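PDB 4ECN: leucine-rich repeat protein from Bacteroides thetaiotaomicron, which is of unknown function but probably binds other proteins outside the cell through its leucine-rich repeats. Local coordinates for residues V760-F765 with G782-R787; N706-S711 with F737-S742. All coordinates share one frame; numbering follows the deposited sequence.

Contact 1 of 2, residues V760-F765 with G782-R787; sequences VSYNCF and GIRHQR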
ATOM      1  N   VAL A 760     -17.245  23.269  29.739  1.00 41.27           N
ATOM      2  CA  VAL A 760     -16.370  23.960  30.682  1.00 41.85           C
ATOM      3  C   VAL A 760     -15.973  22.988  31.812  1.00 45.76           C
ATOM      4  O   VAL A 760     -15.635  23.438  32.915  1.00 45.29           O
ATOM      5  CB  VAL A 760     -16.943  25.291  31.248  1.00 46.41           C
ATOM      6  CG1 VAL A 760     -16.800  26.408  30.237  1.00 46.24           C
ATOM      7  CG2 VAL A 760     -18.385  25.159  31.726  1.00 46.32           C
ATOM      8  N   SER A 761     -15.974  21.655  31.516  1.00 41.67           N
ATOM      9  CA  SER A 761     -15.578  20.632  32.484  1.00 41.50           C
ATOM     10  C   SER A 761     -14.116  20.780  32.853  1.00 47.28           C
ATOM     11  O   SER A 761     -13.312  21.182  32.004  1.00 47.81           O
ATOM     12  CB  SER A 761     -15.837  19.231  31.948  1.00 42.86           C
ATOM     13  OG  SER A 761     -17.228  19.046  31.769  1.00 51.30           O
ATOM     14  N   TYR A 762     -13.767  20.455  34.123  1.00 43.15           N
ATOM     15  CA  TYR A 762     -12.403  20.538  34.664  1.00 42.09           C
ATOM     16  C   TYR A 762     -11.944  21.991  34.604  1.00 46.65           C
ATOM     17  O   TYR A 762     -11.150  22.380  33.753  1.00 47.09           O
ATOM     18  CB  TYR A 762     -11.441  19.590  33.922  1.00 42.41           C
ATOM     19  CG  TYR A 762     -11.802  18.122  34.062  1.00 43.34           C
ATOM     20  CD1 TYR A 762     -12.702  17.518  33.189  1.00 43.63           C
ATOM     21  CD2 TYR A 762     -11.210  17.328  35.040  1.00 44.65           C
ATOM     22  CE1 TYR A 762     -13.030  16.168  33.308  1.00 43.45           C
ATOM     23  CE2 TYR A 762     -11.522  15.975  35.162  1.00 45.77           C
ATOM     24  CZ  TYR A 762     -12.451  15.402  34.308  1.00 54.00           C
ATOM     25  OH  TYR A 762     -12.769  14.063  34.440  1.00 59.68           O
ATOM     26  N   ASN A 763     -12.562  22.808  35.450  1.00 43.37           N
ATOM     27  CA  ASN A 763     -12.309  24.231  35.595  1.00 43.27           C
ATOM     28  C   ASN A 763     -12.476  24.568  37.060  1.00 49.23           C
ATOM     29  O   ASN A 763     -12.517  23.644  37.889  1.00 49.45           O
ATOM     30  CB  ASN A 763     -13.206  25.075  34.675  1.00 41.52           C
ATOM     31  CG  ASN A 763     -12.574  25.325  33.317  1.00 54.40           C
ATOM     32  OD1 ASN A 763     -11.629  26.094  33.190  1.00 45.29           O
ATOM     33  ND2 ASN A 763     -13.079  24.694  32.271  1.00 39.07           N
ATOM     34  N   CYS A 764     -12.544  25.870  37.397  1.00 46.21           N
ATOM     35  CA  CYS A 764     -12.627  26.286  38.780  1.00 46.89           C
ATOM     36  C   CYS A 764     -13.874  27.136  39.023  1.00 51.04           C
ATOM     37  O   CYS A 764     -13.787  28.184  39.666  1.00 52.32           O
ATOM     38  CB  CYS A 764     -11.361  27.036  39.168  1.00 48.15           C
ATOM     39  SG  CYS A 764      -9.835  26.169  38.730  1.00 52.37           S
ATOM     40  N   PHE A 765     -15.049  26.629  38.609  1.00 46.56           N
ATOM     41  CA  PHE A 765     -16.327  27.304  38.818  1.00 45.91           C
ATOM     42  C   PHE A 765     -16.971  26.863  40.147  1.00 52.65           C
ATOM     43  O   PHE A 765     -17.235  25.673  40.358  1.00 53.33           O
ATOM     44  CB  PHE A 765     -17.272  27.041  37.651  1.00 46.29           C
ATOM     45  CG  PHE A 765     -16.919  27.755  36.365  1.00 46.98           C
ATOM     46  CD1 PHE A 765     -17.152  29.122  36.221  1.00 49.76           C
ATOM     47  CD2 PHE A 765     -16.463  27.044  35.260  1.00 46.86           C
ATOM     48  CE1 PHE A 765     -16.888  29.767  35.014  1.00 49.70           C
ATOM     49  CE2 PHE A 765     -16.203  27.692  34.054  1.00 48.84           C
ATOM     50  CZ  PHE A 765     -16.404  29.049  33.942  1.00 47.53           C
ATOM     51  N   GLY A 782     -21.721  21.137  29.407  1.00 43.25           N
ATOM     52  CA  GLY A 782     -20.934  20.358  30.359  1.00 43.09           C
ATOM     53  C   GLY A 782     -20.125  21.221  31.310  1.00 46.72           C
ATOM     54  O   GLY A 782     -19.480  22.180  30.889  1.00 46.23           O
ATOM     55  N   ILE A 783     -20.182  20.896  32.604  1.00 42.77           N
ATOM     56  CA  ILE A 783     -19.487  21.576  33.685  1.00 41.63           C
ATOM     57  C   ILE A 783     -19.124  20.486  34.725  1.00 47.42           C
ATOM     58  O   ILE A 783     -19.330  20.647  35.921  1.00 49.52           O
ATOM     59  CB  ILE A 783     -20.343  22.765  34.240  1.00 43.83           C
ATOM     60  CG1 ILE A 783     -19.545  23.622  35.265  1.00 42.94           C
ATOM     61  CG2 ILE A 783     -21.703  22.294  34.786  1.00 44.43           C
ATOM     62  CD1 ILE A 783     -20.114  24.916  35.606  1.00 37.96           C
ATOM     63  N   ARG A 784     -18.576  19.372  34.257  1.00 44.20           N
ATOM     64  CA  ARG A 784     -18.153  18.281  35.139  1.00 44.89           C
ATOM     65  C   ARG A 784     -16.892  18.624  35.922  1.00 50.74           C
ATOM     66  O   ARG A 784     -16.086  19.429  35.458  1.00 52.94           O
ATOM     67  CB  ARG A 784     -17.875  17.020  34.306  1.00 44.00           C
ATOM     68  CG  ARG A 784     -19.062  16.076  34.129  1.00 51.10           C
ATOM     69  CD  ARG A 784     -18.641  14.731  33.546  1.00 48.10           C
ATOM     70  NE  ARG A 784     -17.487  14.145  34.250  1.00 53.54           N
ATOM     71  CZ  ARG A 784     -17.556  13.254  35.241  1.00 77.87           C
ATOM     72  NH1 ARG A 784     -18.734  12.777  35.641  1.00 57.62           N
ATOM     73  NH2 ARG A 784     -16.445  12.814  35.821  1.00 78.04           N
ATOM     74  N   HIS A 785     -16.696  17.994  37.085  1.00 45.52           N
ATOM     75  CA  HIS A 785     -15.451  18.007  37.871  1.00 44.48           C
ATOM     76  C   HIS A 785     -14.812  19.414  38.117  1.00 47.14           C
ATOM     77  O   HIS A 785     -13.661  19.648  37.740  1.00 47.66           O
ATOM     78  CB  HIS A 785     -14.436  17.146  37.089  1.00 44.75           C
ATOM     79  CG  HIS A 785     -13.421  16.462  37.925  1.00 48.41           C
ATOM     80  ND1 HIS A 785     -12.337  17.141  38.432  1.00 50.34           N
ATOM     81  CD2 HIS A 785     -13.315  15.154  38.248  1.00 50.81           C
ATOM     82  CE1 HIS A 785     -11.632  16.241  39.096  1.00 50.38           C
ATOM     83  NE2 HIS A 785     -12.182  15.031  39.015  1.00 50.99           N
ATOM     84  N   GLN A 786     -15.518  20.310  38.806  1.00 42.55           N
ATOM     85  CA  GLN A 786     -14.986  21.632  39.156  1.00 41.39           C
ATOM     86  C   GLN A 786     -14.179  21.528  40.429  1.00 48.66           C
ATOM     87  O   GLN A 786     -14.672  21.005  41.443  1.00 50.24           O
ATOM     88  CB  GLN A 786     -16.094  22.684  39.318  1.00 41.78           C
ATOM     89  CG  GLN A 786     -16.996  22.868  38.114  1.00 39.41           C
ATOM     90  CD  GLN A 786     -16.218  23.221  36.894  1.00 48.66           C
ATOM     91  OE1 GLN A 786     -15.523  24.228  36.851  1.00 45.72           O
ATOM     92  NE2 GLN A 786     -16.301  22.380  35.881  1.00 43.16           N
ATOM     93  N   ARG A 787     -12.929  22.004  40.388  1.00 44.93           N
ATOM     94  CA  ARG A 787     -12.053  21.959  41.559  1.00 44.90           C
ATOM     95  C   ARG A 787     -11.281  23.221  41.693  1.00 51.35           C
ATOM     96  O   ARG A 787     -11.051  23.888  40.685  1.00 51.72           O
ATOM     97  CB  ARG A 787     -11.049  20.787  41.480  1.00 42.25           C
ATOM     98  CG  ARG A 787     -11.602  19.379  41.323  1.00 41.85           C
ATOM     99  CD  ARG A 787     -12.312  18.864  42.551  1.00 47.63           C
ATOM    100  NE  ARG A 787     -12.752  17.492  42.312  1.00 56.36           N
ATOM    101  CZ  ARG A 787     -13.945  17.164  41.830  1.00 59.83           C
ATOM    102  NH1 ARG A 787     -14.847  18.105  41.572  1.00 40.10           N
ATOM    103  NH2 ARG A 787     -14.251  15.891  41.615  1.00 42.36           N
TER
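Q786 spans the gap to V760-F765 with both ends of its amide. Q786 OE1 accepts from F765 N at 3.0 Å, in the carbonyl plane and on a lone pair, while Q786 NE2 donates to V760 O at 3.2 Å. The side chain folds back at chi2 (-57°), which turns the amide toward the other turn. V760 O also receives N763 ND2, so the two amides grip this carbonyl from opposite faces. Q786 OE1 lies near the plane of the F765 ring, at its edge. Q786 lies in register with N763, one repeat on, at the position where leucine-rich repeats usually carry an asparagine that bonds to the backbone of the turn before it.

At the outer end, H785 lies over Y762. H785 CB, set by the backbone, sits over the centre of the tyrosine ring; with CG anti to the backbone N (chi1 -151°) the imidazole then lies in an offset stack with it, centroids 4.5 Å apart and planes at 17°. R787 NH2 rests over the opposite face of the imidazole, making a three-layered pile. Nearer the strands, S761 OG accepts from R784 N at 2.8 Å. That hydroxyl is also hydrogen-bonded to D759, which helps to position it. Backbone bonds from V760 N to G782 O, from Y762 N to R784 O and from R787 N to N763 O run alongside.

In the second shell, R784 forms a salt bridge with D833, and R787 reaches S815 O. On the inner side, I783 packs its CD1 against F765 CB and also touches F768 and P769. The two segments leave adjacent parallel strands, 757-759 and 780-782, flanked in their sheet by 732-734 and 810-812.

Contact 2 of 2, residues N706-S711 with F737-S742; sequences NNLMTS and FNKLTS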
ATOM      1  N   ASN A 706      -7.356  22.555  27.541  1.00 39.18           N
ATOM      2  CA  ASN A 706      -6.002  22.351  28.066  1.00 38.90           C
ATOM      3  C   ASN A 706      -5.162  23.597  27.831  1.00 44.69           C
ATOM      4  O   ASN A 706      -4.216  23.598  27.042  1.00 44.97           O
ATOM      5  CB  ASN A 706      -5.341  21.111  27.488  1.00 34.40           C
ATOM      6  CG  ASN A 706      -6.093  19.857  27.835  1.00 50.82           C
ATOM      7  OD1 ASN A 706      -7.028  19.446  27.120  1.00 55.94           O
ATOM      8  ND2 ASN A 706      -5.681  19.204  28.913  1.00 30.14           N
ATOM      9  N   ASN A 707      -5.555  24.675  28.523  1.00 41.97           N
ATOM     10  CA  ASN A 707      -4.902  25.973  28.504  1.00 41.98           C
ATOM     11  C   ASN A 707      -4.919  26.542  29.917  1.00 47.89           C
ATOM     12  O   ASN A 707      -5.315  25.830  30.855  1.00 49.57           O
ATOM     13  CB  ASN A 707      -5.515  26.904  27.479  1.00 38.93           C
ATOM     14  CG  ASN A 707      -4.935  26.638  26.109  1.00 51.35           C
ATOM     15  OD1 ASN A 707      -3.759  26.904  25.853  1.00 44.64           O
ATOM     16  ND2 ASN A 707      -5.729  26.083  25.204  1.00 36.41           N
ATOM     17  N   LEU A 708      -4.401  27.777  30.085  1.00 42.33           N
ATOM     18  CA  LEU A 708      -4.160  28.383  31.393  1.00 40.59           C
ATOM     19  C   LEU A 708      -5.050  29.600  31.720  1.00 44.52           C
ATOM     20  O   LEU A 708      -4.652  30.424  32.546  1.00 46.05           O
ATOM     21  CB  LEU A 708      -2.693  28.828  31.418  1.00 40.01           C
ATOM     22  CG  LEU A 708      -1.648  27.721  31.236  1.00 42.55           C
ATOM     23  CD1 LEU A 708      -0.298  28.307  30.952  1.00 42.45           C
ATOM     24  CD2 LEU A 708      -1.605  26.778  32.426  1.00 41.26           C
HETATM   25  N   MSE A 709      -6.257  29.678  31.144  1.00 38.68           N
HETATM   26  CA  MSE A 709      -7.176  30.794  31.374  1.00 37.71           C
HETATM   27  C   MSE A 709      -7.851  30.690  32.733  1.00 45.37           C
HETATM   28  O   MSE A 709      -8.297  29.610  33.097  1.00 47.08           O
HETATM   29  CB  MSE A 709      -8.236  30.835  30.266  1.00 37.82           C
HETATM   30  CG  MSE A 709      -7.671  31.303  28.928  1.00 42.27           C
HETATM   31 SE   MSE A 709      -8.980  31.169  27.514  0.75 46.81          SE
HETATM   32  CE  MSE A 709      -8.422  29.486  26.789  1.00 43.18           C
ATOM     33  N   THR A 710      -7.938  31.798  33.476  1.00 42.14           N
ATOM     34  CA  THR A 710      -8.579  31.803  34.803  1.00 42.02           C
ATOM     35  C   THR A 710      -9.945  32.536  34.780  1.00 49.03           C
ATOM     36  O   THR A 710     -10.702  32.496  35.770  1.00 49.02           O
ATOM     37  CB  THR A 710      -7.664  32.442  35.838  1.00 40.74           C
ATOM     38  OG1 THR A 710      -7.418  33.806  35.474  1.00 42.03           O
ATOM     39  CG2 THR A 710      -6.368  31.672  36.026  1.00 32.38           C
ATOM     40  N   SER A 711     -10.246  33.212  33.646  1.00 45.71           N
ATOM     41  CA  SER A 711     -11.486  33.944  33.417  1.00 45.66           C
ATOM     42  C   SER A 711     -11.566  34.418  32.003  1.00 49.70           C
ATOM     43  O   SER A 711     -10.537  34.616  31.364  1.00 48.94           O
ATOM     44  CB  SER A 711     -11.604  35.144  34.356  1.00 50.39           C
ATOM     45  OG  SER A 711     -10.597  36.107  34.099  1.00 59.96           O
ATOM     46  N   PHE A 737     -10.418  21.799  30.910  1.00 42.58           N
ATOM     47  CA  PHE A 737      -9.047  21.795  31.415  1.00 42.06           C
ATOM     48  C   PHE A 737      -8.405  23.170  31.281  1.00 47.08           C
ATOM     49  O   PHE A 737      -7.399  23.351  30.605  1.00 47.14           O
ATOM     50  CB  PHE A 737      -8.182  20.721  30.722  1.00 43.29           C
ATOM     51  CG  PHE A 737      -8.695  19.327  30.994  1.00 43.91           C
ATOM     52  CD1 PHE A 737      -8.412  18.687  32.194  1.00 45.93           C
ATOM     53  CD2 PHE A 737      -9.483  18.666  30.062  1.00 44.60           C
ATOM     54  CE1 PHE A 737      -8.901  17.406  32.454  1.00 46.24           C
ATOM     55  CE2 PHE A 737      -9.960  17.380  30.319  1.00 47.28           C
ATOM     56  CZ  PHE A 737      -9.675  16.762  31.521  1.00 44.96           C
ATOM     57  N   ASN A 738      -9.005  24.134  31.950  1.00 45.21           N
ATOM     58  CA  ASN A 738      -8.492  25.484  32.143  1.00 45.11           C
ATOM     59  C   ASN A 738      -8.574  25.745  33.633  1.00 48.53           C
ATOM     60  O   ASN A 738      -8.698  24.794  34.418  1.00 48.28           O
ATOM     61  CB  ASN A 738      -9.233  26.530  31.294  1.00 45.33           C
ATOM     62  CG  ASN A 738      -8.783  26.590  29.863  1.00 54.27           C
ATOM     63  OD1 ASN A 738      -7.959  27.422  29.498  1.00 41.28           O
ATOM     64  ND2 ASN A 738      -9.306  25.702  29.028  1.00 42.33           N
ATOM     65  N   LYS A 739      -8.540  27.005  34.036  1.00 44.51           N
ATOM     66  CA  LYS A 739      -8.615  27.366  35.446  1.00 44.05           C
ATOM     67  C   LYS A 739      -9.697  28.452  35.630  1.00 47.45           C
ATOM     68  O   LYS A 739      -9.618  29.252  36.569  1.00 48.99           O
ATOM     69  CB  LYS A 739      -7.223  27.837  35.916  1.00 45.58           C
ATOM     70  CG  LYS A 739      -6.152  26.744  35.957  1.00 48.62           C
ATOM     71  CD  LYS A 739      -4.776  27.382  36.193  1.00 68.34           C
ATOM     72  CE  LYS A 739      -3.628  26.406  36.343  1.00 85.09           C
ATOM     73  NZ  LYS A 739      -2.325  27.111  36.523  1.00 90.46           N
ATOM     74  N   LEU A 740     -10.720  28.447  34.741  1.00 41.20           N
ATOM     75  CA  LEU A 740     -11.800  29.444  34.681  1.00 40.83           C
ATOM     76  C   LEU A 740     -12.620  29.483  35.932  1.00 45.80           C
ATOM     77  O   LEU A 740     -13.031  28.444  36.428  1.00 46.31           O
ATOM     78  CB  LEU A 740     -12.757  29.200  33.492  1.00 39.90           C
ATOM     79  CG  LEU A 740     -12.134  29.158  32.100  1.00 42.10           C
ATOM     80  CD1 LEU A 740     -13.009  28.404  31.133  1.00 40.55           C
ATOM     81  CD2 LEU A 740     -11.761  30.523  31.631  1.00 44.02           C
ATOM     82  N   THR A 741     -12.884  30.695  36.416  1.00 43.34           N
ATOM     83  CA  THR A 741     -13.694  30.970  37.614  1.00 43.50           C
ATOM     84  C   THR A 741     -14.916  31.785  37.233  1.00 46.07           C
ATOM     85  O   THR A 741     -15.856  31.846  38.021  1.00 45.78           O
ATOM     86  CB  THR A 741     -12.872  31.699  38.722  1.00 48.25           C
ATOM     87  OG1 THR A 741     -12.428  32.992  38.272  1.00 48.78           O
ATOM     88  CG2 THR A 741     -11.693  30.869  39.213  1.00 42.67           C
ATOM     89  N   SER A 742     -14.892  32.426  36.034  1.00 42.53           N
ATOM     90  CA  SER A 742     -15.977  33.272  35.525  1.00 42.70           C
ATOM     91  C   SER A 742     -15.948  33.451  34.012  1.00 45.45           C
ATOM     92  O   SER A 742     -14.916  33.309  33.353  1.00 44.31           O
ATOM     93  CB  SER A 742     -15.949  34.664  36.169  1.00 47.99           C
ATOM     94  OG  SER A 742     -14.754  35.406  35.970  1.00 57.69           O
TER
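N738 fills the tight, buried middle of this contact, its amide set alongside M709, a selenomethionine. N738 OD1 accepts from M709 N at 3.3 Å, in the carbonyl plane and on a lone pair, and the terminal CE of M709 comes to 3.4 Å from the same N738 OD1. N738 ND2 turns to the carbonyls of L735 and L704. In exchange, M709 O accepts K739 N at 2.8 Å, and M709 CB meets L740 CD2 at 3.8 Å. This is the consensus asparagine position of the leucine-rich repeat, where one side chain ties the turn after its own strand to the turn before it. An alanine here would probably leave M709 N without its acceptor and take the ND2 bond from L735 O, weakening the tie between the turns at this point.

The solvent side is looser. T710, T741 and K739 are exposed there; T710 O collects both T741 N, at 2.9 Å, and T741 OG1, at 3.1 Å, while T710 CG2 only brushes K739 CB. K739 runs extended past L708, with K739 NZ 4.2 Å from L708 CD2. At the N-terminal end of both segments, N706 lies beside F737, amide and ring planes 15° apart, with N706 ND2 3.4 Å from F737 CB.

Read from the N terminus, the chain passes N706-S711, makes one repeat through strand 732-734 and returns at F737-S742, where contact 2 closes the loop. It then runs through strand 757-759 into V760-F765 and, from the end of strand 780-782, G782-R787 closes contact 1. The two are in series, neither nested nor crossed, and their centres lie about 9 Å apart. They meet directly: N763 OD1 probably accepts the N-H of L740, C764 N probably bonds to L740 O, and the Y762 ring stacks with F737. Four successive turns beside the parallel sheet are thereby joined, each to the next, toward the C-terminal end of the solenoid.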